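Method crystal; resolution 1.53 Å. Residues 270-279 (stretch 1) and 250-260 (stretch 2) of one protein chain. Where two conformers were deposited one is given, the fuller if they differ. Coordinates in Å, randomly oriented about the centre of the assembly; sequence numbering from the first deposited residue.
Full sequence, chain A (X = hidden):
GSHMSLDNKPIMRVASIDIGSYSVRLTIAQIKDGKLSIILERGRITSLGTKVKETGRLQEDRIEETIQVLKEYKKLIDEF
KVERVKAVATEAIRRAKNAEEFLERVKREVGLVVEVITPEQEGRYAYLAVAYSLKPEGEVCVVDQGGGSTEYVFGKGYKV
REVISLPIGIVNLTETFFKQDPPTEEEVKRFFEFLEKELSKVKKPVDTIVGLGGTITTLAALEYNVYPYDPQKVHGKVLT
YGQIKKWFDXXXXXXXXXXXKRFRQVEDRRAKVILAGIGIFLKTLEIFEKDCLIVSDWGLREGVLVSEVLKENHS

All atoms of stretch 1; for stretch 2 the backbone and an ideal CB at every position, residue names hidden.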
# COMPACT_ATOMS: atom_id res chain seq x y z
N ARG A 270 -11.30 -8.61 -1.25
CA ARG A 270 -10.59 -8.14 -2.44
C ARG A 270 -10.97 -8.86 -3.72
O ARG A 270 -10.50 -8.50 -4.77
CB ARG A 270 -9.10 -8.37 -2.25
CG ARG A 270 -8.48 -7.48 -1.22
CD ARG A 270 -7.15 -6.92 -1.70
NE ARG A 270 -6.02 -7.72 -1.25
CZ ARG A 270 -5.59 -7.72 -0.00
NH1 ARG A 270 -6.19 -6.96 0.91
NH2 ARG A 270 -4.54 -8.47 0.34
N ALA A 271 -11.83 -9.87 -3.62
CA ALA A 271 -12.07 -10.77 -4.74
C ALA A 271 -12.62 -10.07 -5.99
O ALA A 271 -12.18 -10.35 -7.11
CB ALA A 271 -12.99 -11.89 -4.30
N LYS A 272 -13.56 -9.13 -5.81
CA LYS A 272 -14.12 -8.43 -6.98
C LYS A 272 -13.11 -7.46 -7.62
O LYS A 272 -12.94 -7.46 -8.86
CB LYS A 272 -15.41 -7.71 -6.61
CG LYS A 272 -16.17 -7.17 -7.79
CD LYS A 272 -17.65 -7.18 -7.48
CE LYS A 272 -18.31 -6.02 -8.07
NZ LYS A 272 -19.75 -6.10 -7.75
N VAL A 273 -12.41 -6.69 -6.80
CA VAL A 273 -11.45 -5.71 -7.35
C VAL A 273 -10.09 -6.22 -7.80
O VAL A 273 -9.37 -5.46 -8.45
CB VAL A 273 -11.22 -4.53 -6.37
CG1 VAL A 273 -12.55 -3.87 -6.02
CG2 VAL A 273 -10.48 -5.00 -5.13
N ILE A 274 -9.73 -7.47 -7.50
CA ILE A 274 -8.39 -7.96 -7.82
C ILE A 274 -8.13 -7.90 -9.30
O ILE A 274 -7.00 -7.61 -9.68
CB ILE A 274 -8.11 -9.37 -7.23
CG1 ILE A 274 -6.60 -9.64 -7.31
CG2 ILE A 274 -8.98 -10.44 -7.88
CD1 ILE A 274 -6.22 -10.92 -6.62
N LEU A 275 -9.14 -8.10 -10.16
CA LEU A 275 -8.88 -8.11 -11.61
C LEU A 275 -8.35 -6.74 -12.08
O LEU A 275 -7.37 -6.64 -12.83
CB LEU A 275 -10.14 -8.51 -12.38
CG LEU A 275 -9.97 -8.62 -13.89
CD1 LEU A 275 -9.02 -9.78 -14.25
CD2 LEU A 275 -11.32 -8.77 -14.58
N ALA A 276 -8.98 -5.67 -11.64
CA ALA A 276 -8.55 -4.30 -11.94
C ALA A 276 -7.16 -4.06 -11.46
O ALA A 276 -6.36 -3.42 -12.16
CB ALA A 276 -9.53 -3.25 -11.32
N GLY A 277 -6.83 -4.55 -10.26
CA GLY A 277 -5.49 -4.43 -9.75
C GLY A 277 -4.48 -5.10 -10.65
O GLY A 277 -3.43 -4.56 -10.93
N ILE A 278 -4.79 -6.33 -11.05
CA ILE A 278 -3.86 -7.07 -11.91
C ILE A 278 -3.66 -6.30 -13.20
O ILE A 278 -2.53 -6.20 -13.69
CB ILE A 278 -4.39 -8.48 -12.19
CG1 ILE A 278 -4.45 -9.31 -10.92
CG2 ILE A 278 -3.47 -9.19 -13.18
CD1 ILE A 278 -5.26 -10.58 -11.09
N GLY A 279 -4.71 -5.71 -13.75
CA GLY A 279 -4.63 -4.95 -14.99
C GLY A 279 -3.72 -3.74 -14.93
O GLY A 279 -3.00 -3.45 -15.90
N UNK A 250 -7.10 -15.55 -16.30
CA UNK A 250 -7.75 -16.50 -15.42
C UNK A 250 -8.86 -15.82 -14.66
O UNK A 250 -10.01 -16.26 -14.67
CB UNK A 250 -6.74 -17.13 -14.45
N UNK A 251 -8.54 -14.70 -14.03
CA UNK A 251 -9.55 -14.04 -13.20
C UNK A 251 -10.67 -13.41 -14.02
O UNK A 251 -11.80 -13.32 -13.57
CB UNK A 251 -8.89 -12.97 -12.33
N UNK A 252 -10.41 -13.02 -15.26
CA UNK A 252 -11.45 -12.43 -16.07
C UNK A 252 -12.54 -13.44 -16.45
O UNK A 252 -13.59 -13.03 -16.89
CB UNK A 252 -10.83 -11.82 -17.33
N UNK A 253 -12.30 -14.73 -16.23
CA UNK A 253 -13.27 -15.79 -16.51
C UNK A 253 -13.97 -16.30 -15.26
O UNK A 253 -14.78 -17.24 -15.34
CB UNK A 253 -12.57 -16.96 -17.21
N UNK A 254 -13.67 -15.71 -14.10
CA UNK A 254 -14.21 -16.20 -12.84
C UNK A 254 -15.08 -15.14 -12.18
O UNK A 254 -14.60 -14.04 -11.88
CB UNK A 254 -13.08 -16.62 -11.90
N UNK A 255 -16.35 -15.46 -11.91
CA UNK A 255 -17.20 -14.53 -11.16
C UNK A 255 -16.58 -14.23 -9.79
O UNK A 255 -15.99 -15.10 -9.17
CB UNK A 255 -18.61 -15.10 -10.99
N UNK A 256 -16.75 -13.01 -9.32
CA UNK A 256 -16.06 -12.56 -8.12
C UNK A 256 -16.29 -13.47 -6.92
O UNK A 256 -15.36 -13.76 -6.17
CB UNK A 256 -16.50 -11.14 -7.77
N UNK A 257 -17.52 -13.94 -6.74
CA UNK A 257 -17.87 -14.78 -5.60
C UNK A 257 -17.19 -16.14 -5.60
O UNK A 257 -17.07 -16.76 -4.54
CB UNK A 257 -19.39 -14.98 -5.56
N UNK A 258 -16.67 -16.57 -6.75
CA UNK A 258 -15.98 -17.83 -6.91
C UNK A 258 -14.47 -17.69 -6.75
O UNK A 258 -13.78 -18.66 -6.53
CB UNK A 258 -16.31 -18.43 -8.28
N UNK A 259 -13.95 -16.47 -6.85
CA UNK A 259 -12.52 -16.28 -6.92
C UNK A 259 -11.81 -16.79 -5.65
O UNK A 259 -10.78 -17.44 -5.78
CB UNK A 259 -12.21 -14.80 -7.14
N UNK A 260 -12.31 -16.44 -4.47
CA UNK A 260 -11.64 -16.85 -3.22
C UNK A 260 -11.88 -18.32 -2.95
O UNK A 260 -11.17 -18.94 -2.15
CB UNK A 260 -12.13 -16.02 -2.04

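Position 250 is helical, and its CA-to-CB bond points sideways, with no atom of stretch 1 near the ideal CB. Many residues would suit. It is T250.

Position 251 points toward stretch 1. Its ideal CB lies 3.7 Å from L275 CD1 and 4.5 Å from I278 CD1, with I274 CG2 slightly farther off. Three aliphatic side chains call for an apolar residue, aliphatic or aromatic. It is F251, chi1 m. I274 CG2 lies over one face of the ring, 4.3 Å from F251 CD2. I278 CD1 packs 3.6 Å from F251 CD1, and L275 CD1 sits 3.8 Å from F251 CB.

Position 252 points sideways, its ideal CB 4.1 Å from L275 CD1. A residue with a CB to set against the leucine would do, and a long chain could continue past it. It is K252: K252 CB is 4.0 Å from L275 CD2, and the chain end leads away from stretch 1.

Positions 253, 254 and 255 are out of reach. A type I turn runs from 251 to 254. Stretch 1 sets no demand at 253 or 254; they are E253 and I254. At 255, phi of -58° and psi of 145° would allow proline, among others. It is P255.

Position 256 points toward stretch 1 at very close range: the ideal CB is 3.7 Å from K272 CA. Backbone this near favours a small residue, such as alanine, serine or glycine. It is S256, chi1 p. S256 CB lies 3.7 Å from K272 CB, and its OG is hydrogen-bonded elsewhere in the structure.

Positions 257 and 258 point away from stretch 1; polar residues would do. They are E257 and E258.

Position 259 points toward stretch 1, with its ideal CB 4.1 Å from A271 CB. Farther along, the carbonyls of A271 and K272 offer acceptors. A small apolar residue could pack on the alanine, but a long donor could also reach the carbonyls. It is R259. R259 NH1 donates to A271 O at 2.8 Å, and weakly to K272 O at 3.1 Å. R259 NE donates to I254 O at 2.9 Å, so one guanidinium ties the turn to stretch 1.

Position 260 points sideways, its ideal CB 4.8 Å from A271 CB. A small residue, polar or apolar, would fit beside the methyl. It is S260, with S260 OG 3.6 Å from A271 CB.

Stretch 2 (250-260) TFKEIPSEERS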
# COMPACT_ATOMS: atom_id res chain seq x y z
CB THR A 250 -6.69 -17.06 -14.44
OG1 THR A 250 -5.80 -17.90 -15.19
CG2 THR A 250 -7.27 -17.95 -13.39
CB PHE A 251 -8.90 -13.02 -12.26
CG PHE A 251 -8.29 -13.64 -11.07
CD1 PHE A 251 -6.94 -13.73 -10.94
CD2 PHE A 251 -9.10 -14.18 -10.09
CE1 PHE A 251 -6.38 -14.32 -9.80
CE2 PHE A 251 -8.54 -14.81 -8.99
CZ PHE A 251 -7.19 -14.87 -8.85
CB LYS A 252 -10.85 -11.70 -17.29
CG LYS A 252 -10.50 -12.56 -18.46
CD LYS A 252 -9.89 -11.67 -19.57
CE LYS A 252 -9.59 -12.47 -20.82
NZ LYS A 252 -8.99 -11.61 -21.89
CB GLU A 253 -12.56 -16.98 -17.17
CG GLU A 253 -11.88 -16.66 -18.47
CD GLU A 253 -12.81 -16.16 -19.57
OE1 GLU A 253 -12.33 -15.35 -20.43
OE2 GLU A 253 -14.03 -16.55 -19.59
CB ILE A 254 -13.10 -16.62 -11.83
CG1 ILE A 254 -12.12 -17.64 -12.49
CG2 ILE A 254 -13.76 -17.19 -10.54
CD1 ILE A 254 -10.89 -17.95 -11.65
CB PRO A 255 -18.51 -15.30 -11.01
CG PRO A 255 -18.49 -16.37 -12.03
CD PRO A 255 -17.06 -16.71 -12.23
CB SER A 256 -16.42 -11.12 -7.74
OG SER A 256 -17.79 -10.97 -7.42
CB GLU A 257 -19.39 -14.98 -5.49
CG GLU A 257 -20.22 -13.72 -5.62
CD GLU A 257 -20.81 -13.52 -7.01
OE1 GLU A 257 -20.11 -13.79 -8.02
OE2 GLU A 257 -21.99 -13.08 -7.09
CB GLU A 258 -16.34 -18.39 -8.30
CG GLU A 258 -15.66 -19.66 -8.72
CD GLU A 258 -16.03 -20.89 -7.92
OE1 GLU A 258 -17.04 -20.86 -7.15
OE2 GLU A 258 -15.28 -21.89 -8.06
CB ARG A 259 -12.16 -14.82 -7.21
CG ARG A 259 -12.52 -14.42 -8.60
CD ARG A 259 -12.26 -12.96 -8.88
NE ARG A 259 -12.68 -12.62 -10.24
CZ ARG A 259 -12.87 -11.39 -10.68
NH1 ARG A 259 -12.62 -10.35 -9.90
NH2 ARG A 259 -13.26 -11.19 -11.95
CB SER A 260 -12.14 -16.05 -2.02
OG SER A 260 -11.97 -14.65 -2.19
O HOH W 1 -13.50 -8.32 -11.94
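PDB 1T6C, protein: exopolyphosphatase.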